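Local coordinates for C-domain type II peptide synthetase (Streptomyces globisporus, PDB 4ZNM), which is a free-standing condensation-domain protein of the nonribosomal peptide synthetase type, with a fold of the CoA-dependent acyltransferase clan, at residues 26-31 with 86-91; 47-52 with 119-124; 241-246 with 433-438; 313-318 with 345-350. One frame throughout, in Å; residues are numbered along the deposited sequence.

Contact 1 (26-31 with 86-91)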
# COMPACT_ATOMS: atom_id res chain seq x y z
N PHE A 26 -8.74 -3.82 12.25
CA PHE A 26 -9.33 -3.89 10.93
C PHE A 26 -8.88 -5.19 10.25
O PHE A 26 -9.69 -5.91 9.71
CB PHE A 26 -8.96 -2.65 10.11
CG PHE A 26 -9.14 -2.79 8.62
CD1 PHE A 26 -10.37 -2.62 8.04
CD2 PHE A 26 -8.06 -3.07 7.81
CE1 PHE A 26 -10.51 -2.73 6.70
CE2 PHE A 26 -8.22 -3.19 6.46
CZ PHE A 26 -9.43 -3.01 5.91
N LEU A 27 -7.59 -5.51 10.31
CA LEU A 27 -7.11 -6.75 9.68
C LEU A 27 -7.76 -8.02 10.29
O LEU A 27 -8.02 -8.97 9.57
CB LEU A 27 -5.57 -6.84 9.78
CG LEU A 27 -4.79 -5.70 9.04
CD1 LEU A 27 -3.31 -5.76 9.28
CD2 LEU A 27 -5.05 -5.75 7.55
N CYS A 28 -7.99 -8.02 11.60
CA CYS A 28 -8.71 -9.12 12.26
C CYS A 28 -10.05 -9.42 11.60
O CYS A 28 -10.48 -10.57 11.57
CB CYS A 28 -8.95 -8.82 13.74
SG CYS A 28 -7.47 -8.97 14.73
N MSE A 29 -10.69 -8.39 11.06
CA MSE A 29 -11.99 -8.59 10.44
C MSE A 29 -11.82 -9.50 9.21
O MSE A 29 -12.80 -10.11 8.76
CB MSE A 29 -12.63 -7.25 10.02
CG MSE A 29 -12.85 -6.26 11.16
SE MSE A 29 -13.53 -4.46 10.57
CE MSE A 29 -14.69 -5.11 9.23
N PHE A 30 -10.59 -9.62 8.69
CA PHE A 30 -10.29 -10.46 7.51
C PHE A 30 -9.54 -11.75 7.82
O PHE A 30 -9.12 -12.48 6.92
CB PHE A 30 -9.50 -9.65 6.47
CG PHE A 30 -10.26 -8.47 5.96
CD1 PHE A 30 -10.97 -8.53 4.78
CD2 PHE A 30 -10.33 -7.32 6.70
CE1 PHE A 30 -11.73 -7.43 4.34
CE2 PHE A 30 -11.10 -6.24 6.29
CZ PHE A 30 -11.79 -6.29 5.11
N ASP A 31 -9.43 -12.08 9.10
CA ASP A 31 -8.63 -13.22 9.52
C ASP A 31 -9.43 -14.50 9.49
O ASP A 31 -10.41 -14.66 10.22
CB ASP A 31 -8.10 -12.99 10.92
CG ASP A 31 -7.26 -14.14 11.42
OD1 ASP A 31 -6.70 -14.92 10.60
OD2 ASP A 31 -7.17 -14.25 12.66
N GLY A 86 -8.57 -16.78 20.10
CA GLY A 86 -9.36 -16.22 19.02
C GLY A 86 -8.77 -15.00 18.31
O GLY A 86 -9.20 -14.66 17.20
N THR A 87 -7.80 -14.34 18.93
CA THR A 87 -7.26 -13.09 18.39
C THR A 87 -5.73 -13.17 18.27
O THR A 87 -5.17 -14.26 18.21
CB THR A 87 -7.68 -11.87 19.27
OG1 THR A 87 -7.23 -10.64 18.69
CG2 THR A 87 -7.15 -12.00 20.68
N HIS A 88 -5.07 -12.02 18.20
CA HIS A 88 -3.62 -11.97 18.10
C HIS A 88 -3.06 -11.10 19.21
O HIS A 88 -3.56 -10.03 19.49
CB HIS A 88 -3.22 -11.47 16.71
CG HIS A 88 -3.79 -12.31 15.61
ND1 HIS A 88 -3.11 -13.38 15.08
CD2 HIS A 88 -5.02 -12.30 15.03
CE1 HIS A 88 -3.87 -13.97 14.18
NE2 HIS A 88 -5.04 -13.34 14.14
N ARG A 89 -2.04 -11.63 19.87
CA ARG A 89 -1.32 -10.89 20.90
C ARG A 89 0.02 -10.38 20.36
O ARG A 89 0.84 -11.17 19.91
CB ARG A 89 -1.05 -11.78 22.10
CG ARG A 89 -0.06 -11.19 23.09
CD ARG A 89 -0.02 -11.98 24.39
NE ARG A 89 0.33 -13.37 24.14
CZ ARG A 89 1.57 -13.85 24.14
NH1 ARG A 89 2.61 -13.06 24.37
NH2 ARG A 89 1.77 -15.14 23.89
N PRO A 90 0.25 -9.06 20.43
CA PRO A 90 1.58 -8.54 20.12
C PRO A 90 2.59 -8.84 21.21
O PRO A 90 2.25 -8.78 22.37
CB PRO A 90 1.36 -7.02 20.01
CG PRO A 90 -0.12 -6.81 20.07
CD PRO A 90 -0.68 -7.98 20.81
N GLU A 91 3.82 -9.17 20.85
CA GLU A 91 4.88 -9.21 21.84
C GLU A 91 6.16 -8.63 21.24
O GLU A 91 6.58 -9.03 20.15
CB GLU A 91 5.13 -10.63 22.32
CG GLU A 91 6.23 -10.64 23.40
CD GLU A 91 6.43 -12.02 24.01
OE1 GLU A 91 5.74 -12.96 23.57
OE2 GLU A 91 7.28 -12.15 24.93

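Contact 2 (47-52 with 119-124)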
# COMPACT_ATOMS: atom_id res chain seq x y z
N HIS A 47 2.81 -9.39 3.17
CA HIS A 47 4.02 -8.62 3.30
C HIS A 47 4.05 -7.48 2.29
O HIS A 47 3.17 -7.35 1.45
CB HIS A 47 5.27 -9.51 3.15
CG HIS A 47 5.23 -10.44 1.98
ND1 HIS A 47 4.96 -10.01 0.69
CD2 HIS A 47 5.43 -11.78 1.90
CE1 HIS A 47 5.01 -11.05 -0.13
NE2 HIS A 47 5.30 -12.13 0.58
N ILE A 48 5.05 -6.62 2.45
CA ILE A 48 5.24 -5.51 1.55
C ILE A 48 6.70 -5.56 1.12
O ILE A 48 7.58 -5.81 1.95
CB ILE A 48 4.85 -4.15 2.23
CG1 ILE A 48 5.10 -2.96 1.31
CG2 ILE A 48 5.65 -3.96 3.52
CD1 ILE A 48 4.53 -1.61 1.91
N VAL A 49 6.96 -5.34 -0.17
CA VAL A 49 8.33 -5.45 -0.70
C VAL A 49 8.67 -4.15 -1.37
O VAL A 49 7.81 -3.49 -1.91
CB VAL A 49 8.50 -6.61 -1.72
CG1 VAL A 49 8.07 -7.90 -1.12
CG2 VAL A 49 7.69 -6.29 -2.98
N GLY A 50 9.95 -3.81 -1.36
CA GLY A 50 10.42 -2.65 -2.09
C GLY A 50 11.84 -2.91 -2.57
O GLY A 50 12.56 -3.77 -2.02
N ALA A 51 12.21 -2.19 -3.61
CA ALA A 51 13.53 -2.33 -4.20
C ALA A 51 14.13 -0.97 -4.48
O ALA A 51 13.42 -0.05 -4.93
CB ALA A 51 13.46 -3.13 -5.48
N TRP A 52 15.44 -0.88 -4.24
CA TRP A 52 16.22 0.33 -4.46
C TRP A 52 17.43 0.00 -5.32
O TRP A 52 18.13 -0.99 -5.05
CB TRP A 52 16.68 0.89 -3.13
CG TRP A 52 15.61 1.51 -2.34
CD1 TRP A 52 15.32 2.83 -2.28
CD2 TRP A 52 14.69 0.85 -1.48
NE1 TRP A 52 14.28 3.04 -1.43
CE2 TRP A 52 13.86 1.84 -0.94
CE3 TRP A 52 14.47 -0.48 -1.14
CZ2 TRP A 52 12.83 1.54 -0.05
CZ3 TRP A 52 13.46 -0.78 -0.27
CH2 TRP A 52 12.65 0.23 0.28
N GLU A 119 12.95 -8.93 -11.76
CA GLU A 119 12.84 -10.35 -11.49
C GLU A 119 13.23 -10.70 -10.06
O GLU A 119 12.59 -11.51 -9.42
CB GLU A 119 13.71 -11.13 -12.46
CG GLU A 119 13.13 -11.10 -13.88
CD GLU A 119 14.08 -11.62 -14.95
OE1 GLU A 119 13.68 -11.59 -16.14
OE2 GLU A 119 15.22 -12.04 -14.63
N LEU A 120 14.27 -10.08 -9.53
CA LEU A 120 14.63 -10.34 -8.15
C LEU A 120 13.49 -9.86 -7.26
O LEU A 120 13.05 -10.58 -6.36
CB LEU A 120 15.95 -9.67 -7.79
CG LEU A 120 16.43 -9.94 -6.37
CD1 LEU A 120 16.58 -11.46 -6.12
CD2 LEU A 120 17.72 -9.20 -6.09
N LEU A 121 13.01 -8.64 -7.50
CA LEU A 121 11.91 -8.11 -6.68
C LEU A 121 10.72 -9.11 -6.66
O LEU A 121 10.17 -9.46 -5.60
CB LEU A 121 11.50 -6.73 -7.20
CG LEU A 121 10.31 -6.05 -6.53
CD1 LEU A 121 10.51 -5.95 -5.03
CD2 LEU A 121 10.07 -4.68 -7.11
N ASN A 122 10.35 -9.60 -7.83
CA ASN A 122 9.18 -10.46 -7.93
C ASN A 122 9.40 -11.77 -7.23
O ASN A 122 8.49 -12.31 -6.60
CB ASN A 122 8.83 -10.73 -9.39
CG ASN A 122 7.81 -9.78 -9.92
OD1 ASN A 122 7.65 -8.68 -9.40
ND2 ASN A 122 7.11 -10.19 -10.96
N GLU A 123 10.62 -12.29 -7.36
CA GLU A 123 10.94 -13.57 -6.74
C GLU A 123 10.85 -13.42 -5.23
O GLU A 123 10.27 -14.25 -4.55
CB GLU A 123 12.34 -14.06 -7.14
CG GLU A 123 12.66 -15.41 -6.50
CD GLU A 123 14.10 -15.80 -6.63
OE1 GLU A 123 14.77 -15.32 -7.57
OE2 GLU A 123 14.58 -16.58 -5.78
N VAL A 124 11.41 -12.34 -4.69
CA VAL A 124 11.34 -12.14 -3.24
C VAL A 124 9.88 -12.02 -2.81
O VAL A 124 9.48 -12.63 -1.85
CB VAL A 124 12.15 -10.90 -2.80
CG1 VAL A 124 11.84 -10.52 -1.35
CG2 VAL A 124 13.63 -11.18 -2.98

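Contact 3 (241-246 with 433-438)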
# COMPACT_ATOMS: atom_id res chain seq x y z
N GLY A 241 -4.71 -17.11 -3.15
CA GLY A 241 -3.54 -16.53 -3.76
C GLY A 241 -3.86 -15.14 -4.26
O GLY A 241 -5.03 -14.83 -4.49
N THR A 242 -2.85 -14.30 -4.39
CA THR A 242 -3.03 -12.98 -4.94
C THR A 242 -2.04 -12.75 -6.08
O THR A 242 -0.84 -12.97 -5.92
CB THR A 242 -2.85 -11.91 -3.87
OG1 THR A 242 -3.77 -12.16 -2.79
CG2 THR A 242 -3.09 -10.54 -4.42
N ALA A 243 -2.57 -12.31 -7.21
CA ALA A 243 -1.76 -11.96 -8.37
C ALA A 243 -1.82 -10.46 -8.54
O ALA A 243 -2.72 -9.80 -8.04
CB ALA A 243 -2.26 -12.66 -9.60
N TRP A 244 -0.83 -9.94 -9.25
CA TRP A 244 -0.67 -8.52 -9.45
C TRP A 244 -0.36 -8.26 -10.91
O TRP A 244 0.47 -8.96 -11.51
CB TRP A 244 0.45 -7.98 -8.56
CG TRP A 244 0.17 -8.07 -7.11
CD1 TRP A 244 0.43 -9.13 -6.27
CD2 TRP A 244 -0.43 -7.06 -6.29
NE1 TRP A 244 0.03 -8.82 -4.99
CE2 TRP A 244 -0.50 -7.57 -4.98
CE3 TRP A 244 -0.92 -5.77 -6.55
CZ2 TRP A 244 -1.02 -6.84 -3.95
CZ3 TRP A 244 -1.43 -5.06 -5.51
CH2 TRP A 244 -1.48 -5.59 -4.22
N GLN A 245 -1.05 -7.28 -11.49
CA GLN A 245 -0.72 -6.78 -12.83
C GLN A 245 -0.21 -5.36 -12.69
O GLN A 245 -0.82 -4.54 -12.02
CB GLN A 245 -1.94 -6.85 -13.76
CG GLN A 245 -2.27 -8.32 -14.11
CD GLN A 245 -3.44 -8.48 -15.07
OE1 GLN A 245 -3.66 -7.63 -15.94
NE2 GLN A 245 -4.20 -9.57 -14.90
N ARG A 246 0.92 -5.09 -13.32
CA ARG A 246 1.62 -3.81 -13.16
C ARG A 246 1.33 -2.96 -14.35
O ARG A 246 1.17 -3.48 -15.43
CB ARG A 246 3.12 -4.00 -13.06
CG ARG A 246 3.53 -5.20 -12.29
CD ARG A 246 3.45 -4.95 -10.82
NE ARG A 246 3.96 -6.14 -10.14
CZ ARG A 246 3.80 -6.39 -8.86
NH1 ARG A 246 3.14 -5.55 -8.09
NH2 ARG A 246 4.30 -7.50 -8.36
N PHE A 433 -10.74 -14.41 -9.22
CA PHE A 433 -10.69 -13.80 -10.54
C PHE A 433 -9.69 -14.46 -11.43
O PHE A 433 -8.58 -14.77 -11.01
CB PHE A 433 -10.34 -12.30 -10.44
CG PHE A 433 -11.50 -11.43 -10.04
CD1 PHE A 433 -12.49 -11.13 -10.96
CD2 PHE A 433 -11.58 -10.91 -8.76
CE1 PHE A 433 -13.57 -10.30 -10.61
CE2 PHE A 433 -12.63 -10.09 -8.38
CZ PHE A 433 -13.63 -9.77 -9.31
N LYS A 434 -10.08 -14.61 -12.70
CA LYS A 434 -9.16 -14.94 -13.77
C LYS A 434 -8.33 -13.74 -14.22
O LYS A 434 -8.81 -12.59 -14.18
CB LYS A 434 -9.93 -15.49 -14.96
CG LYS A 434 -10.55 -16.85 -14.70
CD LYS A 434 -11.73 -17.07 -15.62
CE LYS A 434 -11.89 -18.53 -16.01
NZ LYS A 434 -13.32 -18.89 -16.15
N ASP A 435 -7.12 -14.02 -14.69
CA ASP A 435 -6.18 -12.95 -15.10
C ASP A 435 -6.72 -12.08 -16.24
O ASP A 435 -6.50 -10.87 -16.26
CB ASP A 435 -4.85 -13.55 -15.54
CG ASP A 435 -4.15 -14.31 -14.42
OD1 ASP A 435 -4.27 -13.90 -13.24
OD2 ASP A 435 -3.50 -15.34 -14.71
N GLU A 436 -7.42 -12.72 -17.16
CA GLU A 436 -7.99 -12.06 -18.33
C GLU A 436 -9.05 -11.02 -17.95
O GLU A 436 -9.13 -9.94 -18.52
CB GLU A 436 -8.61 -13.12 -19.25
CG GLU A 436 -7.58 -14.08 -19.87
CD GLU A 436 -7.01 -15.12 -18.88
OE1 GLU A 436 -7.60 -15.35 -17.78
OE2 GLU A 436 -5.95 -15.72 -19.21
N THR A 437 -9.89 -11.37 -17.00
CA THR A 437 -10.91 -10.47 -16.49
C THR A 437 -10.26 -9.20 -15.96
O THR A 437 -10.72 -8.10 -16.23
CB THR A 437 -11.72 -11.11 -15.36
OG1 THR A 437 -12.28 -12.32 -15.86
CG2 THR A 437 -12.81 -10.19 -14.85
N MSE A 438 -9.20 -9.37 -15.19
CA MSE A 438 -8.53 -8.23 -14.57
C MSE A 438 -7.72 -7.43 -15.61
O MSE A 438 -7.61 -6.21 -15.53
CB MSE A 438 -7.64 -8.71 -13.43
CG MSE A 438 -8.47 -9.25 -12.27
SE MSE A 438 -9.28 -7.76 -11.25
CE MSE A 438 -11.12 -8.05 -11.77

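Contact 4 (313-318 with 345-350)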
# COMPACT_ATOMS: atom_id res chain seq x y z
N PHE A 313 -8.61 2.38 6.21
CA PHE A 313 -9.70 2.12 5.27
C PHE A 313 -10.72 3.25 5.40
O PHE A 313 -11.22 3.51 6.50
CB PHE A 313 -10.27 0.74 5.63
CG PHE A 313 -11.23 0.15 4.64
CD1 PHE A 313 -10.79 -0.71 3.63
CD2 PHE A 313 -12.60 0.37 4.78
CE1 PHE A 313 -11.68 -1.32 2.77
CE2 PHE A 313 -13.50 -0.23 3.92
CZ PHE A 313 -13.04 -1.09 2.92
N LEU A 314 -11.00 3.94 4.31
CA LEU A 314 -11.73 5.20 4.35
C LEU A 314 -12.80 5.23 3.24
O LEU A 314 -12.47 5.33 2.05
CB LEU A 314 -10.77 6.38 4.19
CG LEU A 314 -11.40 7.77 4.16
CD1 LEU A 314 -12.09 8.09 5.49
CD2 LEU A 314 -10.37 8.85 3.79
N PRO A 315 -14.08 5.13 3.61
CA PRO A 315 -15.06 5.02 2.52
C PRO A 315 -15.41 6.37 1.90
O PRO A 315 -15.66 7.35 2.60
CB PRO A 315 -16.27 4.38 3.20
CG PRO A 315 -16.08 4.61 4.66
CD PRO A 315 -14.62 4.72 4.91
N LEU A 316 -15.41 6.40 0.57
CA LEU A 316 -15.68 7.61 -0.21
C LEU A 316 -16.96 7.41 -0.99
O LEU A 316 -16.99 6.60 -1.91
CB LEU A 316 -14.52 7.91 -1.18
CG LEU A 316 -13.17 8.09 -0.51
CD1 LEU A 316 -12.07 8.40 -1.49
CD2 LEU A 316 -13.21 9.16 0.55
N ARG A 317 -18.01 8.12 -0.59
CA ARG A 317 -19.31 8.01 -1.25
C ARG A 317 -19.61 9.24 -2.07
O ARG A 317 -19.69 10.32 -1.52
CB ARG A 317 -20.42 7.83 -0.23
CG ARG A 317 -21.79 7.67 -0.87
CD ARG A 317 -22.85 7.47 0.19
NE ARG A 317 -24.11 6.98 -0.37
CZ ARG A 317 -25.25 6.91 0.31
NH1 ARG A 317 -25.31 7.31 1.57
NH2 ARG A 317 -26.33 6.40 -0.25
N THR A 318 -19.82 9.05 -3.37
CA THR A 318 -20.14 10.16 -4.27
C THR A 318 -21.35 9.83 -5.12
O THR A 318 -21.51 8.70 -5.61
CB THR A 318 -18.96 10.47 -5.20
OG1 THR A 318 -17.78 10.63 -4.42
CG2 THR A 318 -19.19 11.77 -5.98
N LEU A 345 -12.19 8.66 10.60
CA LEU A 345 -12.12 7.80 11.78
C LEU A 345 -11.46 6.46 11.50
O LEU A 345 -11.58 5.92 10.39
CB LEU A 345 -13.54 7.53 12.30
CG LEU A 345 -14.35 8.71 12.86
CD1 LEU A 345 -15.74 8.22 13.20
CD2 LEU A 345 -13.68 9.32 14.09
N PRO A 346 -10.81 5.88 12.52
CA PRO A 346 -10.34 4.50 12.34
C PRO A 346 -11.51 3.60 11.97
O PRO A 346 -12.52 3.57 12.70
CB PRO A 346 -9.78 4.12 13.71
CG PRO A 346 -9.80 5.37 14.54
CD PRO A 346 -10.77 6.30 13.93
N PHE A 347 -11.37 2.87 10.86
CA PHE A 347 -12.50 2.14 10.31
C PHE A 347 -13.12 1.15 11.30
O PHE A 347 -14.33 0.97 11.29
CB PHE A 347 -12.08 1.41 9.03
CG PHE A 347 -13.25 0.82 8.27
CD1 PHE A 347 -13.43 -0.53 8.20
CD2 PHE A 347 -14.16 1.64 7.64
CE1 PHE A 347 -14.51 -1.08 7.49
CE2 PHE A 347 -15.23 1.11 6.93
CZ PHE A 347 -15.40 -0.25 6.87
N SER A 348 -12.31 0.50 12.13
CA SER A 348 -12.83 -0.50 13.06
C SER A 348 -13.80 0.14 14.08
O SER A 348 -14.69 -0.54 14.59
CB SER A 348 -11.68 -1.21 13.80
OG SER A 348 -11.04 -0.31 14.67
N ARG A 349 -13.64 1.43 14.32
CA ARG A 349 -14.58 2.20 15.14
C ARG A 349 -15.77 2.78 14.37
O ARG A 349 -16.83 3.06 14.94
CB ARG A 349 -13.84 3.35 15.84
CG ARG A 349 -12.91 2.90 16.97
CD ARG A 349 -13.66 2.21 18.12
NE ARG A 349 -12.74 1.60 19.09
CZ ARG A 349 -12.25 2.21 20.17
NH1 ARG A 349 -11.42 1.57 20.98
NH2 ARG A 349 -12.59 3.47 20.44
N LEU A 350 -15.58 3.01 13.08
CA LEU A 350 -16.65 3.56 12.26
C LEU A 350 -17.66 2.48 11.87
O LEU A 350 -18.85 2.71 11.90
CB LEU A 350 -16.07 4.20 11.00
CG LEU A 350 -17.04 4.55 9.87
CD1 LEU A 350 -18.14 5.44 10.42
CD2 LEU A 350 -16.36 5.23 8.71
O HOH W 1 -12.77 4.96 8.22

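Contact 1 (26-31 with 86-91)
The carboxylate of D31 is gripped on both oxygens. OD2 accepts a hydrogen bond from H88 NE2 at 2.7 Å, while OD1 makes a salt bridge with R83 on the neighbouring strand. The N-H of H88 points almost straight at its acceptor, with an angle of 171° at the hydrogen, and OD2 lies close to the imidazole plane. On the acceptor side the approach is different: NE2 arrives from above the carboxylate, 55° out of its plane. With CG anti to the backbone N (chi1 180°), D31 extends from the end of a type I turn running from C28 to D31, and meets H88 coming from the opposite direction. A carboxylate suits this place because it can serve an imidazole and a guanidinium together, and it probably favours a form of H88 with the proton on NE2. C28 adds a looser touch, its SG 4.1 Å from H88 CD2; this small side chain sits at the imidazole edge next to D31. F42 stacks on the H88 ring. The contact thus ties the C28-D31 turn, near helix 22-28, to strand 87-92, which pairs with strand 79-84 in a two-stranded antiparallel hairpin carrying both H88 and R83.

Contact 2 (47-52 with 119-124)
L121 reaches from helix 110-125 to the side chains of V49 and A51 on strand 47-55, an alpha/beta layer contact in which a helix packs on the face of a mixed sheet in the condensation domain. The two short segments run nearly antiparallel, their directions 163° apart and their axes 8.8 Å apart at closest approach. V49 and A51, two positions apart on the strand, both direct their CB toward the helix, whereas the intervening G50 presents its backbone to L121. Glycine suits that position, since a side chain there would point away from the helix and crowd W52 CH2.

The fork of L121 rests on both strand side chains. CD1 lies against V49, 3.5 Å from CG2, with the valine and leucine side chains crossing at a slant; it also reaches A51 CB, where CD2 joins it at 4.1 Å. L121 carries its CG anti to the backbone N (chi1 176°), which extends the forked end toward the strand. Leucine suits this place because its fork spans two strand residues, and alanine is small enough to let CD2 settle over it. The beta-branched V49 offers a stiff methyl surface suited to a strand.

R396 touches both V49 and L121, and I154 of the adjacent strand 148-156 packs on V49. L121 CD1 also reaches the backbone between V49 and A51, 4.1 Å from G50 C.

Contact 3 (241-246 with 433-438)
Q245 and A243 of the edge strand 242-249 meet D435 and M438 in the first turn of helix 435-454 through polar and apolar contacts. The direct polar link is the hydrogen bond from Q245 NE2 to the backbone O of D435, 3.0 Å long with an angle of 153° at the hydrogen. The acceptor lies in the amide plane of Q245, while the donor stands 20° off the carbonyl plane of D435. Beyond CG the glutamine chain is extended (chi2 -178°), which carries its amide across to the helix. Glutamine suits the position by combining this reach with a donor that can bind a main-chain carbonyl.

A second polar link runs through Y428 of the adjacent strand: its hydroxyl is hydrogen-bonded to both Q245 NE2 and D435 OD1. The tyrosine thereby joins the two side chains, and NE2 is held at two points, which should limit rotation of the amide.

The remaining contacts are van der Waals. M438, a selenomethionine, brings its CB to 3.8 Å from Q245 NE2, and its chain then bends away so that CE lies over one face of the F433 ring, near its rim. A243 CB comes to 4.3 Å from D435 OD1; the short alanine lets the aspartate lie close to the strand.

Strand 242-249 is outermost in its five-stranded mixed sheet, next to strand 422-429. Helix 435-454 begins shortly after that neighbour, its opening turn lying over the face of the sheet at this edge.

Contact 4 (313-318 with 345-350)
Segment 313-318 of strand 312-319 meets the N-terminal turn of the short helix 347-350 at its F313 end, where the CA atoms of F313 and F347 are 5.8 Å apart. The central motif is an edge-to-face aromatic pair. The edge of the F313 ring is turned toward the face of F347, with planes at 58° and centroids 4.4 Å apart. F313 CD2 stands over the centre of the F347 ring, so its C-H side faces the pi cloud. Both phenylalanines hold CG anti to the backbone N (chi1 -169° and -170°), and the side chains run side by side in the same direction. Large flat rings suit this buried place because one can supply an edge and the other a face.

P315, two residues along the strand, extends the apolar surface. Its CD meets F347 CD2 at 4.1 Å. The P315 ring and the L350 branch point at each other, P315 CG 4.1 Å from L350 CD2. The rigid proline ring projects toward the helix, and L350 also touches W216 of helix 207-219.

N312 reinforces the junction: its OD1 accepts a hydrogen bond from F347 N, at the first residue of the helix, and its ND2 donates to L345 O. One water, lying at the F347 ring edge, donates to both F313 O and L345 O, its O 2.7 Å from each.

Overall arrangement
Along the chain, contacts 1 and 2 interleave, since 47-52 falls between the two segments of contact 1; both close before contact 3 opens, and contact 4 is nested inside the loop contact 3 closes. Contacts 1 and 4 have centres about 19 Å apart but touch where F26 of helix 22-28 packs on F313 and F347. Contacts 2 and 3, about 18 Å between centres, meet where N122 packs against R246, next to one another although their strands belong to different mixed sheets. Contacts 2 and 4 lie on opposite sides of the chain's centre, about 30 Å between centres. The meetings of contact 1 with 4 and of contact 2 with 3 thus bring segments from the N-terminal part of the condensation-domain protein against segments from later in the chain.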